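Probable AP endonuclease (PDB 6KI3) probably cleaves the phosphodiester backbone of DNA on the 5' side of apurinic or apyrimidinic sites, a zinc-dependent step in DNA repair. Local coordinates at residues 224-228 / 237-241; 274-278 / 289-293; 147-151 / 187-191. All blocks are in the same frame, centred on the assembly; numbering follows the deposited sequence.

Contact 1 (224-228 / 237-241); sequences LNDAA and RHASL. With ZN (zinc ion), chain I; nucleotides of chain C; nucleotides of chain B.
The amide of N225 lies over one face of the H238 imidazole, ND2 coming 3.3 Å from CE1, with the two planes tilted 29° in an offset stack. That ring is worth following outward. CB of H238 leaves its strand on the side turned from 224-228, and chi1 of -70° sets CG beside the backbone N, opposite the carbonyl carbon. On one flank ND1 is hydrogen-bonded to the main-chain O of E276; CE1 lies under the N225 amide and 3.2 Å from OP2 of the abasic-site analogue 3DR1 of chain C, which approaches the ring edge in plane. NE2 at the tip binds a zinc ion at 2.1 Å, and OP2 and OP3 of 3DR1 reach the same ion; CD2, on the other flank of NE2, faces the zinc without binding it. D236 and H187 complete the protein ligands. The stacked amide is itself tied down, ND2 by E276 and D184, so it gives the ring a fixed surface.

Below the ring the backbones pair as short antiparallel strands. A239 N donates to D226 O at 2.8 Å, the return bond from D226 N to A239 O is weak, and A228 N donates to R237 O at 2.7 Å. The methyls of A228 and A239 touch beside this pairing, while L241 CD2 packs 3.6 Å from L224 O. Farther out, the R237 guanidinium turns one face to the sugar of DC8 of chain B. This is a beta hairpin built onto the end of a TIM-barrel strand, carrying a histidine of the trinuclear zinc site of the endonuclease IV type.

Contact 2 (274-278 / 289-293); sequences ILERN and LTAEF. With ZN (zinc ion), chain J; nucleotides of chain C.
R277 grips E292 side-on in a buried salt bridge, using NE and NH2. NH2 donates to OE2 at 2.8 Å, and NE lies 3.0 Å from both OE1 and OE2. The guanidinium and carboxylate planes are only 17° apart, and each oxygen uses its syn lone pair; OE2 stays in the guanidinium plane, whereas OE1 is tilted from it by 21°. A bend at chi2 of R277 (-59°) turns its chain toward the helix, while E292 runs extended beyond CG to meet it. Second partners hold both groups: OE1 accepts from S240 OG, OE2 from L241 N, NH2 reaches L224 O, and NH1 bonds to N225 OD1 and weakly to E276 O. With two oxygens receiving so many donors, the carboxylate is probably kept ionised despite its burial.

Van der Waals contacts flank this bridge. L275 sets CD1 3.8 Å from F293 CE1, its CD2 lying over one face of the phenyl ring near the rim. The same CD2 comes 3.3 Å from E292 OE2, a methyl against a carboxylate oxygen, so the leucine lies along the glutamate as well. L289 CD2 meets R277 CG at 3.8 Å, covering the aliphatic base of the arginine.

Metal binding goes the other way: E276 points away from the helix, into the barrel mouth, where OE2 binds a zinc ion at 2.3 Å, sharing it with E147, D184, H223 and OP2 of 3DR1 of chain C.

Strand 272-275 runs parallel between strands 6-10 and 220-227 of the barrel, and helix 282-300 packs outside its end, where L296 also touches L275 and L285 touches R277.

Contact 3 (147-151 / 187-191); sequences ETPHN and HIWSS. With ZN (zinc ion), chain J; ZN (zinc ion), chain K; ZN (zinc ion), chain I; nucleotides of chain C.
At the trinuclear zinc site in the mouth of the TIM barrel, the loop after strand 143-147 meets helix 185-190, each contributing a metal ligand. H187, near the start of that helix, binds one zinc ion through NE2 at 2.1 Å. Its other nitrogen, ND1, donates to the main-chain O of T148 at 2.8 Å; the bond lies almost in the ring plane and meets the carbonyl nearly along the C=O axis (161°), fixing the rotation of the imidazole. H150 sends its CD2 edge over the centre of one face of that ring, an edge-to-face pair with the planes at 67° and the centroids 5.0 Å apart. A chi1 of 59° on H150 puts CG between its own N and carbonyl carbon and so brings the ring to H187; its CB packs 3.6 Å from S190 OG, itself bonded to I235 O. T148 rests its CB on I188 CG2, while its OG1 is bonded to D184 N.

E147 runs fully extended from its strand, and its carboxylate bridges two further zinc ions, OE1 binding one and OE2 the other, each at 2.1 Å. The phosphate of 3DR1 of chain C touches all three ions. A ring that donates from ND1 to a carbonyl while NE2 holds a metal is fixed in tautomer, and the carbonyl probably makes it a better electron donor to its zinc.

In the fold
Along the chain the first closure is contact 3, which brings the loop after strand 143-147 back against helix 185-190 and so spans helix 161-174 and strand 179-184. Contact 1 follows it, a tight hairpin of 224-228 and 237-241, and contact 2 comes last, joining the end of strand 272-275 to helix 282-300. The three are in series; none encloses or crosses another. Space brings them together. Contacts 1 and 2 touch directly on neighbouring barrel strands, while contact 1 meets contact 3 through A227 against W189 and at one shared zinc ion. Contacts 2 and 3, whose centres lie about 19 Å apart, share another zinc ion without touching.

Contact 1 (224-228 / 237-241)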
loop_
_atom_site.group_PDB
_atom_site.type_symbol
_atom_site.label_atom_id
_atom_site.label_comp_id
_atom_site.label_asym_id
_atom_site.label_seq_id
_atom_site.Cartn_x
_atom_site.Cartn_y
_atom_site.Cartn_z
ATOM N N LEU A 224 -6.458 -1.594 -0.517
ATOM C CA LEU A 224 -7.904 -1.768 -0.666
ATOM C C LEU A 224 -8.603 -0.851 0.329
ATOM O O LEU A 224 -8.862 -1.221 1.474
ATOM C CB LEU A 224 -8.299 -3.225 -0.460
ATOM C CG LEU A 224 -7.713 -4.236 -1.445
ATOM C CD1 LEU A 224 -8.370 -5.598 -1.272
ATOM C CD2 LEU A 224 -7.859 -3.741 -2.876
ATOM N N ASN A 225 -8.922 0.361 -0.120
ATOM C CA ASN A 225 -9.541 1.370 0.729
ATOM C C ASN A 225 -10.777 1.932 0.048
ATOM O O ASN A 225 -10.714 2.361 -1.109
ATOM C CB ASN A 225 -8.567 2.512 1.042
ATOM C CG ASN A 225 -7.297 2.034 1.711
ATOM O OD1 ASN A 225 -7.314 1.094 2.505
ATOM N ND2 ASN A 225 -6.182 2.684 1.396
ATOM N N ASP A 226 -11.897 1.923 0.763
ATOM C CA ASP A 226 -13.036 2.730 0.365
ATOM C C ASP A 226 -12.769 4.185 0.743
ATOM O O ASP A 226 -11.881 4.489 1.544
ATOM C CB ASP A 226 -14.317 2.220 1.028
ATOM C CG ASP A 226 -15.561 2.531 0.215
ATOM O OD1 ASP A 226 -15.634 3.632 -0.367
ATOM O OD2 ASP A 226 -16.466 1.670 0.160
ATOM N N ALA A 227 -13.537 5.092 0.149
ATOM C CA ALA A 227 -13.318 6.520 0.331
ATOM C C ALA A 227 -14.570 7.170 0.898
ATOM O O ALA A 227 -15.674 6.959 0.385
ATOM C CB ALA A 227 -12.924 7.190 -0.987
ATOM N N ALA A 228 -14.392 7.959 1.954
ATOM C CA ALA A 228 -15.474 8.756 2.527
ATOM C C ALA A 228 -15.497 10.156 1.924
ATOM O O ALA A 228 -15.622 11.161 2.622
ATOM C CB ALA A 228 -15.337 8.811 4.043
ATOM N N ARG A 237 -9.952 10.567 2.495
ATOM C CA ARG A 237 -10.610 10.085 3.707
ATOM C C ARG A 237 -10.886 8.597 3.538
ATOM O O ARG A 237 -11.798 8.211 2.800
ATOM C CB ARG A 237 -11.908 10.849 3.983
ATOM C CG ARG A 237 -11.723 12.329 4.264
ATOM C CD ARG A 237 -10.848 12.560 5.486
ATOM N NE ARG A 237 -9.657 13.335 5.153
ATOM C CZ ARG A 237 -9.575 14.658 5.253
ATOM N NH1 ARG A 237 -8.450 15.280 4.923
ATOM N NH2 ARG A 237 -10.614 15.359 5.683
ATOM N N HIS A 238 -10.106 7.764 4.224
ATOM C CA HIS A 238 -10.259 6.322 4.093
ATOM C C HIS A 238 -11.504 5.836 4.827
ATOM O O HIS A 238 -11.949 6.433 5.812
ATOM C CB HIS A 238 -9.025 5.598 4.635
ATOM C CG HIS A 238 -7.801 5.774 3.791
ATOM N ND1 HIS A 238 -6.632 5.082 4.022
ATOM C CD2 HIS A 238 -7.567 6.560 2.714
ATOM C CE1 HIS A 238 -5.728 5.438 3.127
ATOM N NE2 HIS A 238 -6.271 6.333 2.320
ATOM N N ALA A 239 -12.064 4.734 4.336
ATOM C CA ALA A 239 -13.245 4.134 4.937
ATOM C C ALA A 239 -13.223 2.634 4.682
ATOM O O ALA A 239 -12.549 2.150 3.769
ATOM C CB ALA A 239 -14.535 4.758 4.392
ATOM N N SER A 240 -13.969 1.903 5.504
ATOM C CA SER A 240 -14.047 0.457 5.355
ATOM C C SER A 240 -14.776 0.086 4.069
ATOM O O SER A 240 -15.631 0.827 3.576
ATOM C CB SER A 240 -14.754 -0.167 6.559
ATOM O OG SER A 240 -13.939 -0.110 7.716
ATOM N N LEU A 241 -14.424 -1.080 3.528
ATOM C CA LEU A 241 -15.008 -1.537 2.273
ATOM C C LEU A 241 -16.523 -1.643 2.394
ATOM O O LEU A 241 -17.045 -2.158 3.388
ATOM C CB LEU A 241 -14.412 -2.889 1.877
ATOM C CG LEU A 241 -12.883 -2.975 1.819
ATOM C CD1 LEU A 241 -12.438 -4.372 1.409
ATOM C CD2 LEU A 241 -12.307 -1.922 0.883
HETATM ZN ZN ZN I . -4.810 7.625 1.622
ATOM O "O5'" 3DR C 1 -2.542 6.110 3.951
ATOM P P 3DR C 1 -2.344 6.871 2.547
ATOM O OP1 3DR C 1 -0.846 6.985 2.407
ATOM O OP2 3DR C 1 -3.000 5.944 1.555
ATOM O OP3 3DR C 1 -3.043 8.195 2.737
ATOM C "C2'" 3DR C 1 -1.027 4.215 7.634
ATOM C "C5'" 3DR C 1 -1.737 6.424 5.083
ATOM C "C4'" 3DR C 1 -2.341 5.739 6.302
ATOM O "O4'" 3DR C 1 -2.693 4.398 5.955
ATOM C "C1'" 3DR C 1 -2.102 3.465 6.861
ATOM C "C3'" 3DR C 1 -1.370 5.681 7.468
ATOM O "O3'" 3DR C 1 -2.035 6.132 8.649
ATOM P P DC B 8 -7.926 17.124 11.263
ATOM O OP1 DC B 8 -9.377 16.981 11.525
ATOM O OP2 DC B 8 -6.968 17.111 12.391
ATOM O "O5'" DC B 8 -7.484 15.996 10.221
ATOM C "C5'" DC B 8 -8.073 15.963 8.929
ATOM C "C4'" DC B 8 -7.081 15.474 7.889
ATOM O "O4'" DC B 8 -5.997 16.408 7.771
ATOM C "C3'" DC B 8 -6.406 14.152 8.213
ATOM O "O3'" DC B 8 -7.165 13.076 7.674
ATOM C "C2'" DC B 8 -5.028 14.267 7.532
ATOM C "C1'" DC B 8 -4.930 15.747 7.140
ATOM N N1 DC B 8 -3.651 16.392 7.555
ATOM C C2 DC B 8 -2.680 16.681 6.590
ATOM O O2 DC B 8 -2.904 16.398 5.406
ATOM N N3 DC B 8 -1.521 17.266 6.980
ATOM C C4 DC B 8 -1.320 17.555 8.265
ATOM N N4 DC B 8 -0.160 18.131 8.601
ATOM C C5 DC B 8 -2.296 17.267 9.264
ATOM C C6 DC B 8 -3.435 16.688 8.868
#

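Contact 2 (274-278 / 289-293)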
loop_
_atom_site.group_PDB
_atom_site.type_symbol
_atom_site.label_atom_id
_atom_site.label_comp_id
_atom_site.label_asym_id
_atom_site.label_seq_id
_atom_site.Cartn_x
_atom_site.Cartn_y
_atom_site.Cartn_z
ATOM N N ILE A 274 -3.367 -4.571 0.921
ATOM C CA ILE A 274 -3.282 -4.024 2.270
ATOM C C ILE A 274 -4.486 -3.125 2.510
ATOM O O ILE A 274 -4.751 -2.209 1.723
ATOM C CB ILE A 274 -1.973 -3.238 2.479
ATOM C CG1 ILE A 274 -0.760 -4.108 2.141
ATOM C CG2 ILE A 274 -1.888 -2.724 3.907
ATOM C CD1 ILE A 274 -0.531 -5.246 3.108
ATOM N N LEU A 275 -5.210 -3.388 3.595
ATOM C CA LEU A 275 -6.277 -2.505 4.050
ATOM C C LEU A 275 -5.697 -1.499 5.036
ATOM O O LEU A 275 -4.995 -1.880 5.977
ATOM C CB LEU A 275 -7.411 -3.295 4.709
ATOM C CG LEU A 275 -8.345 -4.146 3.841
ATOM C CD1 LEU A 275 -7.668 -5.414 3.333
ATOM C CD2 LEU A 275 -9.612 -4.489 4.612
ATOM N N GLU A 276 -5.987 -0.222 4.822
ATOM C CA GLU A 276 -5.436 0.855 5.642
ATOM C C GLU A 276 -6.575 1.507 6.422
ATOM O O GLU A 276 -7.186 2.476 5.968
ATOM C CB GLU A 276 -4.695 1.866 4.772
ATOM C CG GLU A 276 -3.690 1.232 3.824
ATOM C CD GLU A 276 -2.964 2.257 2.976
ATOM O OE1 GLU A 276 -1.818 2.617 3.321
ATOM O OE2 GLU A 276 -3.545 2.708 1.966
ATOM N N ARG A 277 -6.804 1.024 7.617
ATOM C CA ARG A 277 -7.834 1.561 8.450
ATOM C C ARG A 277 -7.303 2.197 9.681
ATOM O O ARG A 277 -6.516 1.639 10.344
ATOM C CB ARG A 277 -8.783 0.492 8.917
ATOM C CG ARG A 277 -9.637 -0.133 7.878
ATOM C CD ARG A 277 -10.544 0.783 7.124
ATOM N NE ARG A 277 -10.785 0.053 5.926
ATOM C CZ ARG A 277 -10.052 0.145 4.848
ATOM N NH1 ARG A 277 -9.101 1.014 4.755
ATOM N NH2 ARG A 277 -10.317 -0.607 3.844
ATOM N N ASN A 278 -7.774 3.371 9.963
ATOM C CA ASN A 278 -7.426 4.055 11.139
ATOM C C ASN A 278 -8.701 4.253 11.927
ATOM O O ASN A 278 -9.655 4.755 11.410
ATOM C CB ASN A 278 -6.956 5.446 10.780
ATOM C CG ASN A 278 -5.519 5.516 10.357
ATOM O OD1 ASN A 278 -4.823 4.520 10.268
ATOM N ND2 ASN A 278 -5.062 6.729 10.091
ATOM N N LEU A 289 -12.408 -4.375 10.883
ATOM C CA LEU A 289 -11.644 -5.299 10.053
ATOM C C LEU A 289 -12.288 -6.677 9.997
ATOM O O LEU A 289 -12.225 -7.344 8.957
ATOM C CB LEU A 289 -10.207 -5.400 10.562
ATOM C CG LEU A 289 -9.410 -4.096 10.539
ATOM C CD1 LEU A 289 -8.164 -4.225 11.391
ATOM C CD2 LEU A 289 -9.048 -3.715 9.115
ATOM N N THR A 290 -12.908 -7.122 11.092
ATOM C CA THR A 290 -13.626 -8.392 11.064
ATOM C C THR A 290 -14.735 -8.374 10.021
ATOM O O THR A 290 -14.973 -9.375 9.337
ATOM C CB THR A 290 -14.202 -8.703 12.443
ATOM O OG1 THR A 290 -14.944 -7.573 12.919
ATOM C CG2 THR A 290 -13.091 -9.005 13.410
ATOM N N ALA A 291 -15.424 -7.240 9.885
ATOM C CA ALA A 291 -16.448 -7.121 8.854
ATOM C C ALA A 291 -15.831 -7.138 7.462
ATOM O O ALA A 291 -16.371 -7.765 6.543
ATOM C CB ALA A 291 -17.261 -5.845 9.068
ATOM N N GLU A 292 -14.690 -6.465 7.289
ATOM C CA GLU A 292 -14.090 -6.355 5.964
ATOM C C GLU A 292 -13.456 -7.668 5.521
ATOM O O GLU A 292 -13.509 -8.018 4.337
ATOM C CB GLU A 292 -13.057 -5.229 5.947
ATOM C CG GLU A 292 -13.648 -3.842 6.125
ATOM C CD GLU A 292 -12.599 -2.751 6.068
ATOM O OE1 GLU A 292 -12.215 -2.237 7.140
ATOM O OE2 GLU A 292 -12.157 -2.404 4.952
ATOM N N PHE A 293 -12.851 -8.410 6.451
ATOM C CA PHE A 293 -12.152 -9.631 6.064
ATOM C C PHE A 293 -13.093 -10.820 5.921
ATOM O O PHE A 293 -12.803 -11.742 5.150
ATOM C CB PHE A 293 -11.035 -9.942 7.062
ATOM C CG PHE A 293 -9.825 -9.062 6.904
ATOM C CD1 PHE A 293 -9.010 -9.180 5.790
ATOM C CD2 PHE A 293 -9.503 -8.118 7.863
ATOM C CE1 PHE A 293 -7.899 -8.373 5.636
ATOM C CE2 PHE A 293 -8.393 -7.308 7.716
ATOM C CZ PHE A 293 -7.590 -7.436 6.601
HETATM ZN ZN ZN J . -2.250 4.139 0.742
ATOM O "O5'" 3DR C 1 -2.542 6.110 3.951
ATOM P P 3DR C 1 -2.344 6.871 2.547
ATOM O OP1 3DR C 1 -0.846 6.985 2.407
ATOM O OP2 3DR C 1 -3.000 5.944 1.555
ATOM O OP3 3DR C 1 -3.043 8.195 2.737
ATOM C "C2'" 3DR C 1 -1.027 4.215 7.634
ATOM C "C5'" 3DR C 1 -1.737 6.424 5.083
ATOM C "C4'" 3DR C 1 -2.341 5.739 6.302
ATOM O "O4'" 3DR C 1 -2.693 4.398 5.955
ATOM C "C1'" 3DR C 1 -2.102 3.465 6.861
ATOM C "C3'" 3DR C 1 -1.370 5.681 7.468
ATOM O "O3'" 3DR C 1 -2.035 6.132 8.649
ATOM P P DC C 2 -1.819 7.631 9.186
ATOM O OP1 DC C 2 -2.979 7.958 10.044
ATOM O OP2 DC C 2 -1.484 8.489 8.028
ATOM O "O5'" DC C 2 -0.514 7.531 10.102
ATOM C "C5'" DC C 2 -0.559 6.813 11.325
ATOM C "C4'" DC C 2 0.840 6.622 11.878
ATOM O "O4'" DC C 2 1.406 7.912 12.226
ATOM C "C3'" DC C 2 0.929 5.774 13.138
ATOM O "O3'" DC C 2 2.158 5.061 13.134
ATOM C "C2'" DC C 2 0.880 6.821 14.249
ATOM C "C1'" DC C 2 1.642 7.983 13.619
ATOM N N1 DC C 2 1.192 9.321 14.097
ATOM C C2 DC C 2 2.129 10.345 14.279
ATOM O O2 DC C 2 3.323 10.118 14.044
ATOM N N3 DC C 2 1.701 11.558 14.707
ATOM C C4 DC C 2 0.405 11.762 14.947
ATOM N N4 DC C 2 0.031 12.976 15.369
ATOM C C5 DC C 2 -0.566 10.733 14.766
ATOM C C6 DC C 2 -0.132 9.541 14.343
#

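Contact 3 (147-151 / 187-191)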
loop_
_atom_site.group_PDB
_atom_site.type_symbol
_atom_site.label_atom_id
_atom_site.label_comp_id
_atom_site.label_asym_id
_atom_site.label_seq_id
_atom_site.Cartn_x
_atom_site.Cartn_y
_atom_site.Cartn_z
ATOM N N GLU A 147 3.107 4.894 -5.109
ATOM C CA GLU A 147 1.683 4.862 -4.808
ATOM C C GLU A 147 0.933 5.918 -5.609
ATOM O O GLU A 147 1.421 7.035 -5.801
ATOM C CB GLU A 147 1.444 5.078 -3.312
ATOM C CG GLU A 147 -0.020 4.987 -2.903
ATOM C CD GLU A 147 -0.222 5.083 -1.404
ATOM O OE1 GLU A 147 -1.389 5.113 -0.965
ATOM O OE2 GLU A 147 0.783 5.124 -0.664
ATOM N N THR A 148 -0.253 5.549 -6.079
ATOM C CA THR A 148 -1.139 6.490 -6.749
ATOM C C THR A 148 -1.537 7.596 -5.776
ATOM O O THR A 148 -2.122 7.301 -4.723
ATOM C CB THR A 148 -2.383 5.776 -7.273
ATOM O OG1 THR A 148 -3.044 5.110 -6.189
ATOM C CG2 THR A 148 -2.005 4.750 -8.333
ATOM N N PRO A 149 -1.233 8.860 -6.070
ATOM C CA PRO A 149 -1.568 9.934 -5.128
ATOM C C PRO A 149 -2.986 10.453 -5.304
ATOM O O PRO A 149 -3.780 9.885 -6.062
ATOM C CB PRO A 149 -0.536 11.014 -5.461
ATOM C CG PRO A 149 -0.310 10.838 -6.929
ATOM C CD PRO A 149 -0.439 9.354 -7.209
ATOM N N HIS A 150 -3.310 11.537 -4.605
ATOM C CA HIS A 150 -4.619 12.166 -4.704
ATOM C C HIS A 150 -4.442 13.675 -4.756
ATOM O O HIS A 150 -3.776 14.255 -3.893
ATOM C CB HIS A 150 -5.514 11.772 -3.520
ATOM C CG HIS A 150 -4.942 12.134 -2.185
ATOM N ND1 HIS A 150 -5.173 13.352 -1.584
ATOM C CD2 HIS A 150 -4.140 11.443 -1.341
ATOM C CE1 HIS A 150 -4.540 13.396 -0.425
ATOM N NE2 HIS A 150 -3.907 12.250 -0.253
ATOM N N ASN A 151 -5.018 14.303 -5.778
ATOM C CA ASN A 151 -5.077 15.757 -5.852
ATOM C C ASN A 151 -6.218 16.142 -6.782
ATOM O O ASN A 151 -6.824 15.296 -7.441
ATOM C CB ASN A 151 -3.743 16.369 -6.311
ATOM C CG ASN A 151 -3.444 16.120 -7.783
ATOM O OD1 ASN A 151 -4.111 16.654 -8.671
ATOM N ND2 ASN A 151 -2.414 15.325 -8.045
ATOM N N HIS A 187 -7.426 6.593 -3.571
ATOM C CA HIS A 187 -6.729 7.746 -4.129
ATOM C C HIS A 187 -7.125 7.996 -5.578
ATOM O O HIS A 187 -7.389 9.140 -5.964
ATOM C CB HIS A 187 -5.217 7.552 -4.013
ATOM C CG HIS A 187 -4.717 7.563 -2.603
ATOM N ND1 HIS A 187 -3.376 7.552 -2.287
ATOM C CD2 HIS A 187 -5.382 7.586 -1.424
ATOM C CE1 HIS A 187 -3.236 7.568 -0.974
ATOM N NE2 HIS A 187 -4.438 7.587 -0.427
ATOM N N ILE A 188 -7.167 6.941 -6.399
ATOM C CA ILE A 188 -7.598 7.118 -7.783
ATOM C C ILE A 188 -9.055 7.549 -7.832
ATOM O O ILE A 188 -9.471 8.265 -8.751
ATOM C CB ILE A 188 -7.355 5.833 -8.604
ATOM C CG1 ILE A 188 -8.267 4.698 -8.135
ATOM C CG2 ILE A 188 -5.892 5.416 -8.525
ATOM C CD1 ILE A 188 -8.237 3.485 -9.041
ATOM N N TRP A 189 -9.852 7.129 -6.846
ATOM C CA TRP A 189 -11.209 7.647 -6.713
ATOM C C TRP A 189 -11.188 9.137 -6.400
ATOM O O TRP A 189 -11.894 9.928 -7.035
ATOM C CB TRP A 189 -11.950 6.874 -5.623
ATOM C CG TRP A 189 -13.250 7.488 -5.201
ATOM C CD1 TRP A 189 -13.443 8.388 -4.193
ATOM C CD2 TRP A 189 -14.543 7.232 -5.763
ATOM N NE1 TRP A 189 -14.774 8.715 -4.097
ATOM C CE2 TRP A 189 -15.471 8.017 -5.049
ATOM C CE3 TRP A 189 -15.005 6.417 -6.800
ATOM C CZ2 TRP A 189 -16.834 8.012 -5.339
ATOM C CZ3 TRP A 189 -16.358 6.415 -7.088
ATOM C CH2 TRP A 189 -17.256 7.206 -6.361
ATOM N N SER A 190 -10.373 9.535 -5.418
ATOM C CA SER A 190 -10.242 10.947 -5.080
ATOM C C SER A 190 -9.706 11.757 -6.253
ATOM O O SER A 190 -10.020 12.945 -6.382
ATOM C CB SER A 190 -9.335 11.107 -3.859
ATOM O OG SER A 190 -9.043 12.470 -3.605
ATOM N N SER A 191 -8.905 11.136 -7.118
ATOM C CA SER A 191 -8.373 11.817 -8.291
ATOM C C SER A 191 -9.329 11.792 -9.477
ATOM O O SER A 191 -9.001 12.359 -10.525
ATOM C CB SER A 191 -7.029 11.205 -8.692
ATOM O OG SER A 191 -6.037 11.484 -7.720
HETATM ZN ZN ZN J . -2.250 4.139 0.742
HETATM ZN ZN ZN K . 0.403 5.822 1.326
HETATM ZN ZN ZN I . -4.810 7.625 1.622
ATOM O "O5'" 3DR C 1 -2.542 6.110 3.951
ATOM P P 3DR C 1 -2.344 6.871 2.547
ATOM O OP1 3DR C 1 -0.846 6.985 2.407
ATOM O OP2 3DR C 1 -3.000 5.944 1.555
ATOM O OP3 3DR C 1 -3.043 8.195 2.737
ATOM C "C2'" 3DR C 1 -1.027 4.215 7.634
ATOM C "C5'" 3DR C 1 -1.737 6.424 5.083
ATOM C "C4'" 3DR C 1 -2.341 5.739 6.302
ATOM O "O4'" 3DR C 1 -2.693 4.398 5.955
ATOM C "C1'" 3DR C 1 -2.102 3.465 6.861
ATOM C "C3'" 3DR C 1 -1.370 5.681 7.468
ATOM O "O3'" 3DR C 1 -2.035 6.132 8.649
#